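Local coordinates for YkuI protein (Bacillus subtilis, PDB 2BAS) that probably acts as a cyclic-di-GMP signalling protein, pairing an EAL domain of the phosphodiesterase family with a C-terminal associated domain, at residues Y337-G348 and Y363-F374. Numbering follows the deposited sequence.
Sequences YMCDEEGDQLTG and YAEKNWSWRPYF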
loop_
_atom_site.group_PDB
_atom_site.type_symbol
_atom_site.label_atom_id
_atom_site.label_comp_id
_atom_site.label_asym_id
_atom_site.label_seq_id
_atom_site.Cartn_x
_atom_site.Cartn_y
_atom_site.Cartn_z
ATOM N N TYR A 337 -22.548 -8.033 -15.836
ATOM C CA TYR A 337 -23.192 -8.977 -14.908
ATOM C C TYR A 337 -23.929 -8.222 -13.786
ATOM O O TYR A 337 -23.670 -7.031 -13.571
ATOM C CB TYR A 337 -22.161 -9.955 -14.307
ATOM C CG TYR A 337 -21.083 -9.303 -13.453
ATOM C CD1 TYR A 337 -21.162 -9.293 -12.059
ATOM C CD2 TYR A 337 -20.000 -8.686 -14.046
ATOM C CE1 TYR A 337 -20.159 -8.675 -11.287
ATOM C CE2 TYR A 337 -19.016 -8.073 -13.304
ATOM C CZ TYR A 337 -19.085 -8.066 -11.933
ATOM O OH TYR A 337 -18.064 -7.437 -11.248
HETATM N N MSE A 338 -24.816 -8.923 -13.066
HETATM C CA MSE A 338 -25.613 -8.364 -11.961
HETATM C C MSE A 338 -25.449 -9.120 -10.642
HETATM O O MSE A 338 -25.322 -10.346 -10.645
HETATM C CB MSE A 338 -27.104 -8.375 -12.318
HETATM C CG MSE A 338 -27.595 -7.215 -13.158
HETATM SE SE MSE A 338 -29.339 -7.589 -14.013
HETATM C CE MSE A 338 -30.489 -8.065 -12.411
ATOM N N CYS A 339 -25.511 -8.395 -9.522
ATOM C CA CYS A 339 -25.401 -8.980 -8.177
ATOM C C CYS A 339 -26.458 -8.414 -7.224
ATOM O O CYS A 339 -26.967 -7.314 -7.463
ATOM C CB CYS A 339 -24.030 -8.661 -7.567
ATOM S SG CYS A 339 -22.574 -9.227 -8.464
ATOM N N ASP A 340 -26.739 -9.134 -6.129
ATOM C CA ASP A 340 -27.684 -8.677 -5.080
ATOM C C ASP A 340 -26.976 -7.933 -3.921
ATOM O O ASP A 340 -25.758 -7.767 -3.964
ATOM C CB ASP A 340 -28.595 -9.823 -4.572
ATOM C CG ASP A 340 -27.870 -10.842 -3.672
ATOM O OD1 ASP A 340 -26.670 -10.658 -3.348
ATOM O OD2 ASP A 340 -28.524 -11.843 -3.271
ATOM N N GLU A 341 -27.723 -7.513 -2.894
ATOM C CA GLU A 341 -27.147 -6.700 -1.813
ATOM C C GLU A 341 -25.895 -7.314 -1.170
ATOM O O GLU A 341 -25.018 -6.594 -0.708
ATOM C CB GLU A 341 -28.150 -6.391 -0.685
ATOM C CG GLU A 341 -29.606 -6.695 -0.938
ATOM C CD GLU A 341 -30.010 -8.049 -0.374
ATOM O OE1 GLU A 341 -29.287 -9.047 -0.626
ATOM O OE2 GLU A 341 -31.051 -8.124 0.326
ATOM N N GLU A 342 -25.823 -8.641 -1.140
ATOM C CA GLU A 342 -24.741 -9.332 -0.440
ATOM C C GLU A 342 -23.581 -9.804 -1.332
ATOM O O GLU A 342 -22.684 -10.500 -0.869
ATOM C CB GLU A 342 -25.313 -10.472 0.419
ATOM C CG GLU A 342 -26.309 -9.960 1.459
ATOM C CD GLU A 342 -26.686 -10.982 2.515
ATOM O OE1 GLU A 342 -25.771 -11.615 3.088
ATOM O OE2 GLU A 342 -27.901 -11.127 2.801
ATOM N N GLY A 343 -23.591 -9.418 -2.604
ATOM C CA GLY A 343 -22.516 -9.776 -3.505
ATOM C C GLY A 343 -22.733 -11.032 -4.324
ATOM O O GLY A 343 -21.853 -11.421 -5.097
ATOM N N ASP A 344 -23.892 -11.673 -4.166
ATOM C CA ASP A 344 -24.217 -12.861 -4.945
ATOM C C ASP A 344 -24.576 -12.482 -6.379
ATOM O O ASP A 344 -25.486 -11.699 -6.610
ATOM C CB ASP A 344 -25.363 -13.642 -4.316
ATOM C CG ASP A 344 -24.950 -14.399 -3.057
ATOM O OD1 ASP A 344 -23.739 -14.653 -2.885
ATOM O OD2 ASP A 344 -25.851 -14.766 -2.246
ATOM N N GLN A 345 -23.864 -13.058 -7.337
ATOM C CA GLN A 345 -24.126 -12.804 -8.738
ATOM C C GLN A 345 -25.466 -13.428 -9.149
ATOM O O GLN A 345 -25.659 -14.630 -8.994
ATOM C CB GLN A 345 -22.972 -13.338 -9.580
ATOM C CG GLN A 345 -22.926 -12.747 -10.956
ATOM C CD GLN A 345 -21.578 -12.879 -11.633
ATOM O OE1 GLN A 345 -20.535 -12.716 -11.012
ATOM N NE2 GLN A 345 -21.598 -13.135 -12.925
ATOM N N LEU A 346 -26.389 -12.597 -9.644
ATOM C CA LEU A 346 -27.745 -13.033 -10.036
ATOM C C LEU A 346 -27.838 -13.592 -11.465
ATOM O O LEU A 346 -28.853 -14.172 -11.842
ATOM C CB LEU A 346 -28.739 -11.866 -9.903
ATOM C CG LEU A 346 -29.053 -11.237 -8.537
ATOM C CD1 LEU A 346 -29.744 -9.861 -8.667
ATOM C CD2 LEU A 346 -29.873 -12.178 -7.651
ATOM N N THR A 347 -26.783 -13.397 -12.251
ATOM C CA THR A 347 -26.743 -13.780 -13.661
ATOM C C THR A 347 -25.418 -14.451 -13.991
ATOM O O THR A 347 -24.458 -14.331 -13.241
ATOM C CB THR A 347 -26.750 -12.525 -14.566
ATOM O OG1 THR A 347 -25.629 -11.694 -14.225
ATOM C CG2 THR A 347 -28.033 -11.732 -14.439
ATOM N N GLY A 348 -25.345 -15.126 -15.134
ATOM C CA GLY A 348 -24.047 -15.511 -15.671
ATOM C C GLY A 348 -23.376 -14.226 -16.136
ATOM O O GLY A 348 -23.890 -13.129 -15.882
ATOM N N TYR A 363 -20.699 -18.377 -14.062
ATOM C CA TYR A 363 -20.437 -17.280 -13.137
ATOM C C TYR A 363 -21.581 -16.973 -12.185
ATOM O O TYR A 363 -21.421 -16.157 -11.272
ATOM C CB TYR A 363 -20.052 -16.015 -13.897
ATOM C CG TYR A 363 -18.652 -16.060 -14.436
ATOM C CD1 TYR A 363 -18.394 -16.592 -15.693
ATOM C CD2 TYR A 363 -17.578 -15.587 -13.684
ATOM C CE1 TYR A 363 -17.113 -16.642 -16.197
ATOM C CE2 TYR A 363 -16.283 -15.642 -14.180
ATOM C CZ TYR A 363 -16.066 -16.170 -15.440
ATOM O OH TYR A 363 -14.805 -16.228 -15.965
ATOM N N ALA A 364 -22.733 -17.599 -12.404
ATOM C CA ALA A 364 -23.873 -17.398 -11.520
ATOM C C ALA A 364 -23.638 -18.077 -10.176
ATOM O O ALA A 364 -23.140 -19.205 -10.115
ATOM C CB ALA A 364 -25.157 -17.903 -12.165
ATOM N N GLU A 365 -24.006 -17.389 -9.101
ATOM C CA GLU A 365 -23.867 -17.916 -7.736
ATOM C C GLU A 365 -22.487 -17.670 -7.098
ATOM O O GLU A 365 -22.301 -17.936 -5.911
ATOM C CB GLU A 365 -24.247 -19.399 -7.669
ATOM C CG GLU A 365 -25.750 -19.687 -7.822
ATOM C CD GLU A 365 -26.041 -21.164 -8.029
ATOM O OE1 GLU A 365 -25.196 -21.860 -8.635
ATOM O OE2 GLU A 365 -27.118 -21.634 -7.601
ATOM N N LYS A 366 -21.532 -17.163 -7.880
ATOM C CA LYS A 366 -20.245 -16.723 -7.342
ATOM C C LYS A 366 -20.485 -15.503 -6.455
ATOM O O LYS A 366 -21.440 -14.757 -6.678
ATOM C CB LYS A 366 -19.272 -16.343 -8.464
ATOM C CG LYS A 366 -18.537 -17.488 -9.145
ATOM C CD LYS A 366 -17.709 -16.890 -10.293
ATOM C CE LYS A 366 -17.105 -17.946 -11.221
ATOM N NZ LYS A 366 -15.948 -18.645 -10.609
ATOM N N ASN A 367 -19.615 -15.303 -5.460
ATOM C CA ASN A 367 -19.750 -14.187 -4.528
ATOM C C ASN A 367 -18.591 -13.209 -4.586
ATOM O O ASN A 367 -17.453 -13.617 -4.519
ATOM C CB ASN A 367 -19.925 -14.691 -3.104
ATOM C CG ASN A 367 -20.265 -13.575 -2.146
ATOM O OD1 ASN A 367 -19.399 -12.808 -1.702
ATOM N ND2 ASN A 367 -21.538 -13.460 -1.837
ATOM N N TRP A 368 -18.871 -11.919 -4.672
ATOM C CA TRP A 368 -17.790 -10.942 -4.861
ATOM C C TRP A 368 -17.514 -10.033 -3.679
ATOM O O TRP A 368 -16.764 -9.059 -3.805
ATOM C CB TRP A 368 -18.044 -10.085 -6.102
ATOM C CG TRP A 368 -18.137 -10.930 -7.310
ATOM C CD1 TRP A 368 -19.245 -11.172 -8.055
ATOM C CD2 TRP A 368 -17.077 -11.710 -7.890
ATOM N NE1 TRP A 368 -18.938 -12.032 -9.081
ATOM C CE2 TRP A 368 -17.611 -12.369 -9.005
ATOM C CE3 TRP A 368 -15.715 -11.879 -7.592
ATOM C CZ2 TRP A 368 -16.838 -13.205 -9.823
ATOM C CZ3 TRP A 368 -14.951 -12.706 -8.397
ATOM C CH2 TRP A 368 -15.518 -13.374 -9.494
ATOM N N SER A 369 -18.079 -10.365 -2.533
ATOM C CA SER A 369 -18.034 -9.454 -1.406
ATOM C C SER A 369 -16.661 -9.232 -0.778
ATOM O O SER A 369 -16.476 -8.268 -0.027
ATOM C CB SER A 369 -19.065 -9.855 -0.356
ATOM O OG SER A 369 -20.323 -9.395 -0.798
ATOM N N TRP A 370 -15.721 -10.123 -1.107
ATOM C CA TRP A 370 -14.353 -10.080 -0.598
ATOM C C TRP A 370 -13.515 -9.039 -1.347
ATOM O O TRP A 370 -12.492 -8.592 -0.825
ATOM C CB TRP A 370 -13.721 -11.466 -0.693
ATOM C CG TRP A 370 -13.909 -12.038 -2.059
ATOM C CD1 TRP A 370 -14.996 -12.726 -2.514
ATOM C CD2 TRP A 370 -13.012 -11.913 -3.172
ATOM N NE1 TRP A 370 -14.827 -13.043 -3.837
ATOM C CE2 TRP A 370 -13.617 -12.565 -4.265
ATOM C CE3 TRP A 370 -11.752 -11.319 -3.348
ATOM C CZ2 TRP A 370 -13.000 -12.649 -5.526
ATOM C CZ3 TRP A 370 -11.143 -11.386 -4.605
ATOM C CH2 TRP A 370 -11.767 -12.051 -5.674
ATOM N N ARG A 371 -13.946 -8.652 -2.548
ATOM C CA ARG A 371 -13.256 -7.616 -3.337
ATOM C C ARG A 371 -13.246 -6.258 -2.624
ATOM O O ARG A 371 -14.266 -5.825 -2.075
ATOM C CB ARG A 371 -13.902 -7.442 -4.717
ATOM C CG ARG A 371 -13.515 -8.492 -5.756
ATOM C CD ARG A 371 -14.249 -8.323 -7.074
ATOM N NE ARG A 371 -13.716 -7.192 -7.839
ATOM C CZ ARG A 371 -14.119 -6.835 -9.064
ATOM N NH1 ARG A 371 -15.073 -7.523 -9.696
ATOM N NH2 ARG A 371 -13.567 -5.786 -9.663
ATOM N N PRO A 372 -12.096 -5.574 -2.624
ATOM C CA PRO A 372 -12.036 -4.264 -1.975
ATOM C C PRO A 372 -13.071 -3.317 -2.555
ATOM O O PRO A 372 -13.231 -3.267 -3.791
ATOM C CB PRO A 372 -10.634 -3.759 -2.338
ATOM C CG PRO A 372 -9.842 -4.998 -2.620
ATOM C CD PRO A 372 -10.798 -5.970 -3.210
ATOM N N TYR A 373 -13.756 -2.580 -1.677
ATOM C CA TYR A 373 -14.721 -1.565 -2.067
ATOM C C TYR A 373 -16.116 -2.100 -2.431
ATOM O O TYR A 373 -17.041 -1.309 -2.683
ATOM C CB TYR A 373 -14.216 -0.790 -3.292
ATOM C CG TYR A 373 -12.899 -0.067 -3.146
ATOM C CD1 TYR A 373 -12.615 0.695 -2.014
ATOM C CD2 TYR A 373 -11.950 -0.111 -4.173
ATOM C CE1 TYR A 373 -11.408 1.365 -1.883
ATOM C CE2 TYR A 373 -10.740 0.560 -4.055
ATOM C CZ TYR A 373 -10.480 1.301 -2.910
ATOM O OH TYR A 373 -9.285 1.981 -2.788
ATOM N N PHE A 374 -16.281 -3.416 -2.500
ATOM C CA PHE A 374 -17.525 -3.954 -3.027
ATOM C C PHE A 374 -18.776 -3.613 -2.182
ATOM O O PHE A 374 -19.775 -3.128 -2.719
ATOM C CB PHE A 374 -17.415 -5.461 -3.306
ATOM C CG PHE A 374 -18.618 -6.026 -4.005
ATOM C CD1 PHE A 374 -18.632 -6.173 -5.380
ATOM C CD2 PHE A 374 -19.749 -6.396 -3.280
ATOM C CE1 PHE A 374 -19.750 -6.680 -6.036
ATOM C CE2 PHE A 374 -20.871 -6.907 -3.926
ATOM C CZ PHE A 374 -20.867 -7.044 -5.309
#
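Gln345 and Trp368 are joined by a nearly linear bond: Trp368 NE1 donates to Gln345 OE1 over 2.6 Å, with 172° at the hydrogen, and the donor lies in the amide's carbonyl plane. Gln345 reaches the indole edge because CG stands anti to the backbone N (chi1 -161°) and the chain continues extended. Its amide also gives NE2 to Thr347 O at 3.1 Å and weakly to Asn349, which would restrain its flip. With an alanine here, the Trp368 N-H would probably lose this acceptor and the indole would be freer to turn.

Tyr337, Cys339, Gly343, Gln345 and Phe374 are all buried, and this is the closely packed side. Cys339 SG sits 3.9 Å from Trp368 CD1, at the indole edge, and also meets the Phe374 edge. Nearby, Ser369 OG donates to Glu342 O.

The rim around Asp344, Asn367 and exposed Glu365 is polar, held by separate hydrogen bonds instead of ring packing. Asn367 ND2 meets Asp344 OD1 at 2.7 Å from above the carboxylate plane, the two flat groups 82° apart. Lys366 NZ makes salt bridges to Glu49 and Glu50 of the second subunit.

Backbone bonds from Gln345 N to Lys366 O (3.0 Å) and Trp368 N to Gly343 O flank the isolated Asp344–Asn367 beta bridge. They fasten the connection before helix 374-384 to the end of the type I turn after strand 335-340 and the residues beyond, within the antiparallel-sheet C-terminal domain, probably PAS-like.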